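Local coordinates for malonyl CoA:acyl carrier protein malonyltransferase (Streptomyces coelicolor, PDB 1NM2), which probably transfers the malonyl group from malonyl-CoA to holo-acyl carrier protein, giving the malonyl-ACP used in fatty acid biosynthesis, at residues L3-P8 and F89-V94; V65-L70 and E275-G280; N164-I169 and T283-R288; T228-K233 and D259-T264; T271-V276 and P291-L296. All blocks are in the same frame, centred on the assembly; numbering follows the deposited sequence.

How the interactions relate
Interactions 1 and 5 are strand pairings in one parallel sheet: strand 3-7 is bonded to strand 93-96 in the first, strand 272-275 to strand 294-297 in the second, and 3-7 and 272-275 are themselves neighbours. Both rest on backbone hydrogen bonds. Interactions 2 and 4 are buried packing with little bonding across them, a loop against helix 57-75 and a strand end against helix 258-267. Interaction 3 lies at the surface, where methyl groups of helix 281-289 meet a hairpin of the second, mixed sheet. Interactions 2 and 5 share Glu275, whose OE1 lies 2.9 Å from Thr283 OG1 in interaction 3.

Interaction 1 (L3-P8 and F89-V94); sequences LVLVAP and FTPGAV
Val4 pairs with Ala93 and Leu5 with Val94 as adjacent parallel strands in the sheet of the alpha/beta hydrolase-like core. The backbones are tightly joined where the second strand begins. Leu3 O is gripped by two donors, Gly92 N at 2.8 Å and Ala93 N at 3.3 Å, both lying in the plane of the carbonyl. The shorter of the two is the more bent, with an N-H...O angle of 133°, whereas Leu5 N gives to Ala93 O at 3.0 Å with 160°. The same Ala93 O also receives the CA-H of Val4.

On the face that carries Leu5 and Val94 the packing is close. Leu5 CB touches Pro91 CB and, at 4.1 Å, Val94 CG1, and Phe107 of helix 100-107 lies against both Leu5 and Val94. On the face of Val4 and Ala93, CG2 of the valine and CB of the alanine approach only to 4.5 Å, and Phe265 of helix 258-267 is a further partner of Val4.

The more open side is the loop at Phe89, partly exposed, although apolar contacts still reach it. The first torsion of Phe89, 88°, directs CG toward the strand of Leu3 and Leu5. Leu3 CD2 comes obliquely to the ring at CE1, 3.8 Å away, its side chain crossing the phenylalanine at about a right angle, while Leu5 CD2 meets the neighbouring CZ. Further along the ladder, the last close approach is the CA-H of Val94 directed at Leu5 O, with CA and O 3.2 Å apart.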
# COMPACT_ATOMS: atom_id res chain seq x y z
N LEU A 3 6.77 18.17 -1.17
CA LEU A 3 6.21 17.13 -2.02
C LEU A 3 6.26 15.79 -1.31
O LEU A 3 7.29 15.42 -0.74
CB LEU A 3 7.01 17.00 -3.33
CG LEU A 3 6.67 15.77 -4.18
CD1 LEU A 3 5.31 15.95 -4.83
CD2 LEU A 3 7.74 15.55 -5.24
N VAL A 4 5.15 15.06 -1.35
CA VAL A 4 5.06 13.75 -0.71
C VAL A 4 4.84 12.69 -1.78
O VAL A 4 3.88 12.77 -2.55
CB VAL A 4 3.89 13.70 0.30
CG1 VAL A 4 3.80 12.31 0.92
CG2 VAL A 4 4.09 14.75 1.37
N LEU A 5 5.73 11.72 -1.83
CA LEU A 5 5.63 10.64 -2.81
C LEU A 5 4.99 9.43 -2.13
O LEU A 5 5.54 8.91 -1.16
CB LEU A 5 7.03 10.29 -3.33
CG LEU A 5 7.19 9.24 -4.43
CD1 LEU A 5 6.42 9.66 -5.67
CD2 LEU A 5 8.67 9.08 -4.76
N VAL A 6 3.83 9.00 -2.61
CA VAL A 6 3.16 7.85 -2.01
C VAL A 6 2.95 6.69 -2.98
O VAL A 6 2.88 6.88 -4.20
CB VAL A 6 1.78 8.25 -1.40
CG1 VAL A 6 1.95 9.39 -0.39
CG2 VAL A 6 0.81 8.64 -2.51
N ALA A 7 2.87 5.48 -2.44
CA ALA A 7 2.67 4.27 -3.23
C ALA A 7 1.41 3.56 -2.77
O ALA A 7 1.16 3.44 -1.56
CB ALA A 7 3.88 3.36 -3.09
N PRO A 8 0.59 3.05 -3.71
CA PRO A 8 -0.66 2.35 -3.39
C PRO A 8 -0.51 0.92 -2.87
O PRO A 8 0.60 0.37 -2.78
CB PRO A 8 -1.42 2.40 -4.71
CG PRO A 8 -0.32 2.23 -5.71
CD PRO A 8 0.79 3.13 -5.17
N PHE A 89 15.55 13.73 -8.46
CA PHE A 89 14.84 14.54 -7.47
C PHE A 89 14.68 13.80 -6.15
O PHE A 89 14.74 12.57 -6.11
CB PHE A 89 13.47 14.97 -8.00
CG PHE A 89 12.36 13.98 -7.72
CD1 PHE A 89 11.58 14.11 -6.57
CD2 PHE A 89 12.11 12.93 -8.59
CE1 PHE A 89 10.56 13.20 -6.30
CE2 PHE A 89 11.09 12.01 -8.33
CZ PHE A 89 10.32 12.15 -7.18
N THR A 90 14.48 14.55 -5.08
CA THR A 90 14.29 13.99 -3.76
C THR A 90 13.04 14.59 -3.14
O THR A 90 12.95 15.80 -2.96
CB THR A 90 15.51 14.31 -2.85
OG1 THR A 90 16.69 13.73 -3.42
CG2 THR A 90 15.30 13.76 -1.45
N PRO A 91 12.03 13.75 -2.83
CA PRO A 91 10.79 14.26 -2.24
C PRO A 91 10.98 14.70 -0.79
O PRO A 91 11.97 14.34 -0.15
CB PRO A 91 9.85 13.07 -2.36
CG PRO A 91 10.77 11.91 -2.19
CD PRO A 91 11.96 12.30 -3.05
N GLY A 92 10.02 15.48 -0.28
CA GLY A 92 10.09 15.94 1.10
C GLY A 92 9.79 14.81 2.07
O GLY A 92 10.31 14.78 3.19
N ALA A 93 8.95 13.87 1.64
CA ALA A 93 8.60 12.73 2.48
C ALA A 93 7.97 11.63 1.63
O ALA A 93 7.51 11.88 0.52
CB ALA A 93 7.63 13.16 3.57
N VAL A 94 7.96 10.41 2.16
CA VAL A 94 7.38 9.27 1.45
C VAL A 94 6.50 8.43 2.36
O VAL A 94 6.65 8.44 3.58
CB VAL A 94 8.47 8.35 0.86
CG1 VAL A 94 9.31 9.12 -0.14
CG2 VAL A 94 9.32 7.76 1.99

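Interaction 2 (V65-L70 and E275-G280)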
# COMPACT_ATOMS: atom_id res chain seq x y z
N VAL A 65 4.74 -3.45 -5.96
CA VAL A 65 6.02 -2.86 -5.55
C VAL A 65 6.91 -2.59 -6.76
O VAL A 65 7.52 -1.52 -6.88
CB VAL A 65 6.76 -3.76 -4.53
CG1 VAL A 65 8.11 -3.16 -4.19
CG2 VAL A 65 5.92 -3.90 -3.24
N ALA A 66 6.98 -3.56 -7.68
CA ALA A 66 7.80 -3.40 -8.88
C ALA A 66 7.27 -2.23 -9.71
O ALA A 66 8.05 -1.48 -10.29
CB ALA A 66 7.78 -4.68 -9.70
N ALA A 67 5.95 -2.09 -9.77
CA ALA A 67 5.34 -1.01 -10.54
C ALA A 67 5.71 0.35 -9.94
O ALA A 67 6.03 1.29 -10.67
CB ALA A 67 3.82 -1.17 -10.57
N GLY A 68 5.65 0.44 -8.61
CA GLY A 68 5.98 1.67 -7.92
C GLY A 68 7.44 2.06 -8.07
O GLY A 68 7.76 3.23 -8.32
N ILE A 69 8.33 1.09 -7.90
CA ILE A 69 9.75 1.35 -8.03
C ILE A 69 10.07 1.74 -9.47
O ILE A 69 10.84 2.68 -9.72
CB ILE A 69 10.59 0.11 -7.67
CG1 ILE A 69 10.38 -0.26 -6.20
CG2 ILE A 69 12.06 0.38 -7.95
CD1 ILE A 69 11.02 -1.56 -5.79
N LEU A 70 9.47 1.03 -10.42
CA LEU A 70 9.69 1.29 -11.83
C LEU A 70 9.21 2.67 -12.28
O LEU A 70 9.93 3.39 -12.97
CB LEU A 70 9.01 0.21 -12.68
CG LEU A 70 9.38 0.14 -14.17
CD1 LEU A 70 10.86 -0.22 -14.32
CD2 LEU A 70 8.52 -0.89 -14.87
N GLU A 275 1.32 10.10 -6.58
CA GLU A 275 1.14 8.68 -6.27
C GLU A 275 1.74 7.88 -7.42
O GLU A 275 1.37 8.07 -8.58
CB GLU A 275 -0.36 8.38 -6.12
CG GLU A 275 -0.71 6.91 -6.00
CD GLU A 275 -2.21 6.68 -5.88
OE1 GLU A 275 -2.99 7.52 -6.39
OE2 GLU A 275 -2.60 5.66 -5.28
N VAL A 276 2.67 6.98 -7.12
CA VAL A 276 3.30 6.19 -8.17
C VAL A 276 2.33 5.19 -8.79
O VAL A 276 1.20 5.03 -8.32
CB VAL A 276 4.57 5.45 -7.65
CG1 VAL A 276 5.59 6.47 -7.18
CG2 VAL A 276 4.19 4.49 -6.51
N CYS A 277 2.77 4.52 -9.85
CA CYS A 277 1.93 3.55 -10.54
C CYS A 277 1.68 2.31 -9.68
O CYS A 277 2.59 1.80 -9.03
CB CYS A 277 2.60 3.14 -11.85
SG CYS A 277 1.71 1.88 -12.78
N PRO A 278 0.43 1.81 -9.66
CA PRO A 278 -0.76 2.29 -10.36
C PRO A 278 -1.54 3.27 -9.48
O PRO A 278 -2.16 2.86 -8.50
CB PRO A 278 -1.52 1.01 -10.64
CG PRO A 278 -1.27 0.23 -9.38
CD PRO A 278 0.20 0.47 -9.09
N GLY A 279 -1.52 4.55 -9.84
CA GLY A 279 -2.19 5.56 -9.05
C GLY A 279 -3.69 5.71 -9.23
O GLY A 279 -4.30 5.09 -10.11
N GLY A 280 -4.27 6.56 -8.40
CA GLY A 280 -5.70 6.81 -8.46
C GLY A 280 -6.38 6.71 -7.10
O GLY A 280 -7.10 7.63 -6.70
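Gly68 and Cys277 bring their CA atoms to 5.2 Å where helix 57-75 packs against the end of the parallel sheet of the alpha/beta hydrolase-like core, at the loop leading from strand 272-275 into helix 281-289. The closeness is not that of a bond: Gly68 N and Cys277 O are 3.4 Å apart, but the angle is too poor for a hydrogen bond.

Of the side chains, Val276 leans on the glycine, its CG2 resting 3.6 Å from Gly68 CA. A CB there would crowd the same methyl, so the missing side chain is consistent with the close approach. Beside it Ala67 CB sits 3.6 Å from Cys277 O and 4.2 Å from Pro278 CD. The peptide bond before Pro278 is cis. Cys277 SG is anti to its backbone N (chi1 178°) and comes to 4.3 Å from Ala67 CB. Phe17 packs on Ala67, Cys277 and Pro278 together.

Polar holds lie beside this patch. Ser71 OG is hydrogen-bonded to Ala67 O and also to Cys277 N, and so links helix to loop. Within the loop, Gly280 N, at the helix N-cap, gives to Glu275 OE1 at 2.6 Å, from above the carboxylate plane and nearly straight at 166°. Leu282 N reaches the other carboxylate oxygen, OE2.

Chemically, small residues and methyl groups let the two backbones close up by van der Waals contact, while the shape of the loop is held by Ser71 and by the Glu275 carboxylate, which probably complements the N-H groups at the helix start.

Interaction 3 (N164-I169 and T283-R288)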
# COMPACT_ATOMS: atom_id res chain seq x y z
N ASN A 164 -8.77 4.81 6.54
CA ASN A 164 -8.20 5.55 5.42
C ASN A 164 -8.44 7.04 5.28
O ASN A 164 -7.99 7.64 4.31
CB ASN A 164 -8.61 4.86 4.12
CG ASN A 164 -8.15 3.42 4.08
OD1 ASN A 164 -7.08 3.08 4.58
ND2 ASN A 164 -8.96 2.56 3.48
N GLY A 165 -9.13 7.64 6.24
CA GLY A 165 -9.38 9.07 6.16
C GLY A 165 -10.64 9.37 5.36
O GLY A 165 -11.20 8.48 4.73
N ALA A 166 -11.06 10.63 5.38
CA ALA A 166 -12.27 11.02 4.67
C ALA A 166 -13.43 10.20 5.21
O ALA A 166 -14.41 9.94 4.50
CB ALA A 166 -12.10 10.80 3.18
N GLY A 167 -13.31 9.78 6.47
CA GLY A 167 -14.34 8.99 7.12
C GLY A 167 -14.45 7.54 6.69
O GLY A 167 -15.35 6.83 7.13
N GLN A 168 -13.52 7.07 5.86
CA GLN A 168 -13.55 5.70 5.37
C GLN A 168 -13.03 4.66 6.36
O GLN A 168 -11.94 4.81 6.93
CB GLN A 168 -12.79 5.60 4.05
CG GLN A 168 -13.59 6.09 2.85
CD GLN A 168 -12.78 6.09 1.56
OE1 GLN A 168 -11.92 5.23 1.35
NE2 GLN A 168 -13.07 7.05 0.68
N ILE A 169 -13.81 3.59 6.54
CA ILE A 169 -13.47 2.51 7.46
C ILE A 169 -13.63 1.12 6.81
O ILE A 169 -14.63 0.85 6.13
CB ILE A 169 -14.40 2.52 8.71
CG1 ILE A 169 -14.30 3.85 9.46
CG2 ILE A 169 -14.06 1.35 9.62
CD1 ILE A 169 -13.02 4.04 10.24
N THR A 283 -4.69 9.13 -4.47
CA THR A 283 -4.92 10.47 -4.99
C THR A 283 -6.38 10.87 -4.73
O THR A 283 -6.66 12.02 -4.39
CB THR A 283 -4.63 10.55 -6.50
OG1 THR A 283 -3.22 10.40 -6.72
CG2 THR A 283 -5.08 11.88 -7.06
N GLY A 284 -7.29 9.92 -4.90
CA GLY A 284 -8.69 10.20 -4.66
C GLY A 284 -8.93 10.57 -3.21
O GLY A 284 -9.71 11.47 -2.89
N LEU A 285 -8.24 9.87 -2.31
CA LEU A 285 -8.36 10.13 -0.88
C LEU A 285 -7.80 11.50 -0.53
O LEU A 285 -8.38 12.25 0.26
CB LEU A 285 -7.62 9.06 -0.07
CG LEU A 285 -8.33 7.71 0.12
CD1 LEU A 285 -7.37 6.68 0.70
CD2 LEU A 285 -9.52 7.90 1.05
N ALA A 286 -6.67 11.84 -1.15
CA ALA A 286 -6.03 13.12 -0.91
C ALA A 286 -6.93 14.29 -1.32
O ALA A 286 -7.01 15.30 -0.62
CB ALA A 286 -4.70 13.20 -1.65
N LYS A 287 -7.62 14.14 -2.45
CA LYS A 287 -8.50 15.20 -2.94
C LYS A 287 -9.63 15.48 -1.95
O LYS A 287 -10.21 16.57 -1.95
CB LYS A 287 -9.09 14.82 -4.30
CG LYS A 287 -8.05 14.78 -5.42
CD LYS A 287 -8.67 14.32 -6.73
CE LYS A 287 -7.60 14.13 -7.80
NZ LYS A 287 -8.17 13.59 -9.06
N ARG A 288 -9.94 14.50 -1.12
CA ARG A 288 -11.00 14.65 -0.13
C ARG A 288 -10.49 15.16 1.21
O ARG A 288 -11.02 16.12 1.76
CB ARG A 288 -11.72 13.32 0.07
CG ARG A 288 -12.56 12.89 -1.11
CD ARG A 288 -13.40 11.68 -0.78
NE ARG A 288 -14.48 11.49 -1.75
CZ ARG A 288 -15.43 12.39 -1.98
NH1 ARG A 288 -15.44 13.54 -1.31
NH2 ARG A 288 -16.38 12.15 -2.88
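Leu285 lays its two methyl groups against Asn164 and Gln168 at the end of a hairpin. Its CG is anti to the carbonyl carbon (chi1 -79°), and from there the branches part. CD1 goes to Asn164 CB, at 4.1 Å, while CD2 lies over the face of the Gln168 amide, 3.6 Å from OE1 and 3.7 Å from NE2. The glutamine is fully extended at its second torsion (chi2 176°), which carries CD out toward helix 281-289. CD2 also touches Asn164 O at 3.6 Å; this contact buries that carbonyl oxygen, which has no hydrogen-bonding partner in the model. An alanine in place of Leu285 would probably leave a gap between the helix and the hairpin, and the Gln168 amide without the methyl that lies against it.

At the exposed edge, Ala166 CB rests on Arg288 CB, 4.0 Å away, and the rest of the arginine runs extended from CG to NE. Ala166 is placed by the type I' turn from Gly165 to Gln168, closed by Gln168 N giving to Gly165 O at 2.9 Å. The polar end of Asn164 is engaged elsewhere, OD1 being hydrogen-bonded to His97 NE2.

The hairpin joins strands 159-165 and 168-172, so the contact joins the mixed sheet to helix 281-289 of the hydrolase-like core. Trp258, at the start of helix 258-267, touches both Asn164 and Leu285, and helix 281-289 packs through Thr283 and Ala286 on strand 294-297 of the parallel sheet.

Interaction 4 (T228-K233 and D259-T264); sequences TYVSNK and DLCMET
Val230 meets Cys261 and Thr264 where the end of an outermost strand of the parallel sheet, 228-229, runs on over helix 258-267 of the alpha/beta hydrolase-like core. The apolar part is the larger. Val230 has CG1 anti to its backbone N (chi1 -178°), which brings this methyl to 3.9 Å from Cys261 SG. Its other branch, CG2, meets Thr264 CG2 tip to tip, also at 3.9 Å, while Thr264 OG1 is hydrogen-bonded to Gly235 O.

Hydrogen bonding across the contact is slight: Asn232 ND2 gives a weak bond to Cys261 SG, at 3.6 Å and 144°. The firmer partners of this amide are elsewhere, ND2 with Gly96 O and OD1 with Ser98 N. Gly96 and Ser98 belong to a GxSxG sequence consistent with a nucleophile elbow, so the asparagine is bonded firmly to that turn and only weakly to the helix.

Within the strand's continuation, Lys233 N gives to Ser231 OG at 3.3 Å, forming an ST turn with Asn232 in its middle. Beside the sulfur that Asn232 meets lies a backbone oxygen: Ser231 O is 3.4 Å from Cys261 SG.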
# COMPACT_ATOMS: atom_id res chain seq x y z
N THR A 228 12.20 11.70 4.87
CA THR A 228 11.21 11.49 5.91
C THR A 228 10.28 10.34 5.53
O THR A 228 9.65 10.36 4.47
CB THR A 228 10.37 12.76 6.14
OG1 THR A 228 11.25 13.85 6.48
CG2 THR A 228 9.38 12.55 7.27
N TYR A 229 10.19 9.34 6.40
CA TYR A 229 9.36 8.16 6.16
C TYR A 229 8.18 8.14 7.14
O TYR A 229 8.37 8.02 8.35
CB TYR A 229 10.21 6.90 6.34
CG TYR A 229 9.47 5.61 6.07
CD1 TYR A 229 9.48 5.03 4.80
CD2 TYR A 229 8.72 4.99 7.07
CE1 TYR A 229 8.76 3.86 4.54
CE2 TYR A 229 8.01 3.82 6.82
CZ TYR A 229 8.03 3.27 5.56
OH TYR A 229 7.30 2.13 5.31
N VAL A 230 6.96 8.24 6.60
CA VAL A 230 5.75 8.25 7.42
C VAL A 230 5.15 6.84 7.48
O VAL A 230 4.86 6.24 6.44
CB VAL A 230 4.70 9.23 6.85
CG1 VAL A 230 3.46 9.26 7.73
CG2 VAL A 230 5.30 10.63 6.75
N SER A 231 4.93 6.35 8.70
CA SER A 231 4.42 4.99 8.92
C SER A 231 2.91 4.79 9.15
O SER A 231 2.26 5.57 9.85
CB SER A 231 5.19 4.36 10.09
OG SER A 231 4.59 3.16 10.55
N ASN A 232 2.39 3.72 8.56
CA ASN A 232 0.97 3.33 8.65
C ASN A 232 0.49 3.03 10.06
O ASN A 232 -0.70 3.18 10.36
CB ASN A 232 0.71 2.06 7.83
CG ASN A 232 0.59 2.33 6.35
OD1 ASN A 232 0.34 1.41 5.58
ND2 ASN A 232 0.77 3.58 5.95
N LYS A 233 1.39 2.55 10.91
CA LYS A 233 1.03 2.19 12.28
C LYS A 233 0.36 3.31 13.07
O LYS A 233 -0.69 3.11 13.67
CB LYS A 233 2.29 1.74 13.04
CG LYS A 233 2.14 1.65 14.55
CD LYS A 233 2.07 0.22 15.03
CE LYS A 233 2.32 0.11 16.53
NZ LYS A 233 1.34 0.90 17.33
N ASP A 259 -5.27 7.54 7.74
CA ASP A 259 -5.83 8.81 8.17
C ASP A 259 -4.75 9.64 8.87
O ASP A 259 -4.59 10.84 8.60
CB ASP A 259 -7.02 8.59 9.12
CG ASP A 259 -6.62 7.86 10.40
OD1 ASP A 259 -7.09 8.27 11.48
OD2 ASP A 259 -5.84 6.87 10.32
N LEU A 260 -4.02 9.00 9.77
CA LEU A 260 -2.97 9.67 10.52
C LEU A 260 -1.78 10.04 9.63
O LEU A 260 -1.08 11.01 9.89
CB LEU A 260 -2.50 8.79 11.68
CG LEU A 260 -3.60 8.54 12.72
CD1 LEU A 260 -3.08 7.64 13.83
CD2 LEU A 260 -4.07 9.88 13.27
N CYS A 261 -1.55 9.25 8.59
CA CYS A 261 -0.46 9.54 7.69
C CYS A 261 -0.76 10.87 6.98
O CYS A 261 0.13 11.72 6.83
CB CYS A 261 -0.29 8.41 6.67
SG CYS A 261 0.38 6.88 7.38
N MET A 262 -2.01 11.06 6.56
CA MET A 262 -2.39 12.30 5.89
C MET A 262 -2.34 13.48 6.86
O MET A 262 -2.01 14.59 6.46
CB MET A 262 -3.78 12.18 5.25
CG MET A 262 -3.82 11.27 4.01
SD MET A 262 -5.31 11.39 2.98
CE MET A 262 -6.52 10.58 4.05
N GLU A 263 -2.68 13.24 8.13
CA GLU A 263 -2.63 14.29 9.14
C GLU A 263 -1.17 14.75 9.27
O GLU A 263 -0.89 15.94 9.43
CB GLU A 263 -3.11 13.77 10.50
CG GLU A 263 -4.61 13.52 10.59
CD GLU A 263 -5.41 14.80 10.39
OE1 GLU A 263 -5.06 15.83 11.00
OE2 GLU A 263 -6.39 14.76 9.61
N THR A 264 -0.25 13.79 9.21
CA THR A 264 1.17 14.10 9.31
C THR A 264 1.64 14.88 8.08
O THR A 264 2.47 15.80 8.20
CB THR A 264 1.98 12.80 9.48
OG1 THR A 264 1.77 12.30 10.81
CG2 THR A 264 3.47 13.04 9.26

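Interaction 5 (T271-V276 and P291-L296)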
# COMPACT_ATOMS: atom_id res chain seq x y z
N THR A 271 2.42 20.35 0.02
CA THR A 271 1.82 21.22 -1.00
C THR A 271 1.49 20.45 -2.27
O THR A 271 0.72 20.92 -3.11
CB THR A 271 2.75 22.40 -1.36
OG1 THR A 271 4.03 21.90 -1.77
CG2 THR A 271 2.93 23.34 -0.16
N ALA A 272 2.06 19.25 -2.41
CA ALA A 272 1.81 18.41 -3.57
C ALA A 272 2.06 16.94 -3.25
O ALA A 272 2.96 16.61 -2.48
CB ALA A 272 2.70 18.84 -4.73
N ILE A 273 1.24 16.07 -3.84
CA ILE A 273 1.37 14.63 -3.65
C ILE A 273 1.32 13.92 -4.99
O ILE A 273 0.41 14.15 -5.80
CB ILE A 273 0.23 14.05 -2.78
CG1 ILE A 273 0.35 14.54 -1.34
CG2 ILE A 273 0.27 12.52 -2.82
CD1 ILE A 273 -0.77 14.05 -0.43
N ILE A 274 2.30 13.06 -5.22
CA ILE A 274 2.37 12.28 -6.44
C ILE A 274 2.28 10.82 -6.01
O ILE A 274 3.03 10.37 -5.15
CB ILE A 274 3.70 12.50 -7.19
CG1 ILE A 274 3.75 13.92 -7.76
CG2 ILE A 274 3.85 11.48 -8.31
CD1 ILE A 274 5.05 14.26 -8.46
N GLU A 275 1.32 10.10 -6.58
CA GLU A 275 1.14 8.68 -6.27
C GLU A 275 1.74 7.88 -7.42
O GLU A 275 1.37 8.07 -8.58
CB GLU A 275 -0.36 8.38 -6.12
CG GLU A 275 -0.71 6.91 -6.00
CD GLU A 275 -2.21 6.68 -5.88
OE1 GLU A 275 -2.99 7.52 -6.39
OE2 GLU A 275 -2.60 5.66 -5.28
N VAL A 276 2.67 6.98 -7.12
CA VAL A 276 3.30 6.19 -8.17
C VAL A 276 2.33 5.19 -8.79
O VAL A 276 1.20 5.03 -8.32
CB VAL A 276 4.57 5.45 -7.65
CG1 VAL A 276 5.59 6.47 -7.18
CG2 VAL A 276 4.19 4.49 -6.51
N PRO A 291 -7.58 19.20 1.08
CA PRO A 291 -7.97 20.29 0.18
C PRO A 291 -6.85 21.33 0.05
O PRO A 291 -6.18 21.66 1.03
CB PRO A 291 -9.22 20.86 0.84
CG PRO A 291 -8.96 20.61 2.30
CD PRO A 291 -8.41 19.21 2.30
N GLY A 292 -6.65 21.83 -1.17
CA GLY A 292 -5.61 22.82 -1.39
C GLY A 292 -4.28 22.21 -1.78
O GLY A 292 -3.33 22.93 -2.09
N VAL A 293 -4.20 20.88 -1.75
CA VAL A 293 -2.97 20.18 -2.11
C VAL A 293 -3.04 19.65 -3.54
O VAL A 293 -4.02 19.01 -3.92
CB VAL A 293 -2.72 18.99 -1.16
CG1 VAL A 293 -1.46 18.24 -1.56
CG2 VAL A 293 -2.60 19.49 0.28
N LYS A 294 -2.02 19.93 -4.34
CA LYS A 294 -2.01 19.45 -5.72
C LYS A 294 -1.73 17.96 -5.70
O LYS A 294 -0.86 17.50 -4.95
CB LYS A 294 -0.93 20.16 -6.56
CG LYS A 294 -1.20 21.63 -6.81
CD LYS A 294 -0.40 22.16 -8.00
CE LYS A 294 -0.91 21.60 -9.33
NZ LYS A 294 -0.22 22.18 -10.52
N THR A 295 -2.46 17.20 -6.50
CA THR A 295 -2.27 15.76 -6.55
C THR A 295 -2.13 15.28 -7.99
O THR A 295 -2.73 15.85 -8.90
CB THR A 295 -3.46 15.00 -5.92
OG1 THR A 295 -4.66 15.32 -6.64
CG2 THR A 295 -3.64 15.39 -4.47
N LEU A 296 -1.32 14.24 -8.18
CA LEU A 296 -1.13 13.67 -9.50
C LEU A 296 -0.87 12.18 -9.36
O LEU A 296 -0.04 11.76 -8.55
CB LEU A 296 0.06 14.34 -10.21
CG LEU A 296 0.29 13.96 -11.68
CD1 LEU A 296 1.14 15.02 -12.37
CD2 LEU A 296 0.96 12.60 -11.78
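Ile273 and Lys294 share the shortest bond of this strand pair, Ile273 N giving to Lys294 O at 2.8 Å. Ile273 O then accepts Leu296 N at 2.9 Å, and Glu275 N gives to Leu296 O, also at 2.9 Å; in all three the donor lies nearly along the C=O axis. At the beginning of the ladder the fit is poorer. There Lys294 N reaches Thr271 O at 3.2 Å, from 39° above the carbonyl plane.

Among the side chains, Val293 CG1, anti to the backbone N, rests 3.8 Å from Ala272 N and 4.1 Å from Ile273 CG1, the two side chains crossing obliquely. On the face with Ala272 and Lys294, Ile274 CG1 meets Leu296 CB at 4.4 Å.

The strand directions differ by 10°, and the pair forms the two parallel strands of a beta-alpha-beta crossover whose helix is 281-289. That helix packs on the face carrying Ile273 and Thr295: Thr283, Ala286 and Lys287 all touch Thr295. The other face is covered by helix 304-314, where Leu310 touches both Ile274 and Leu296, and Val311 adds to Ile274.

Further out, strand 272-275 is bonded on its second edge to strand 3-7, Ala272 and Ile274 both being backbone-bonded to Val4, whereas 294-297 is outermost in the sheet. The start of the first segment is held by Thr271 OG1, hydrogen-bonded to His314 ND1 and to Met2 N. Lys294 NZ makes a long, weak ion pair with Glu313 OE2.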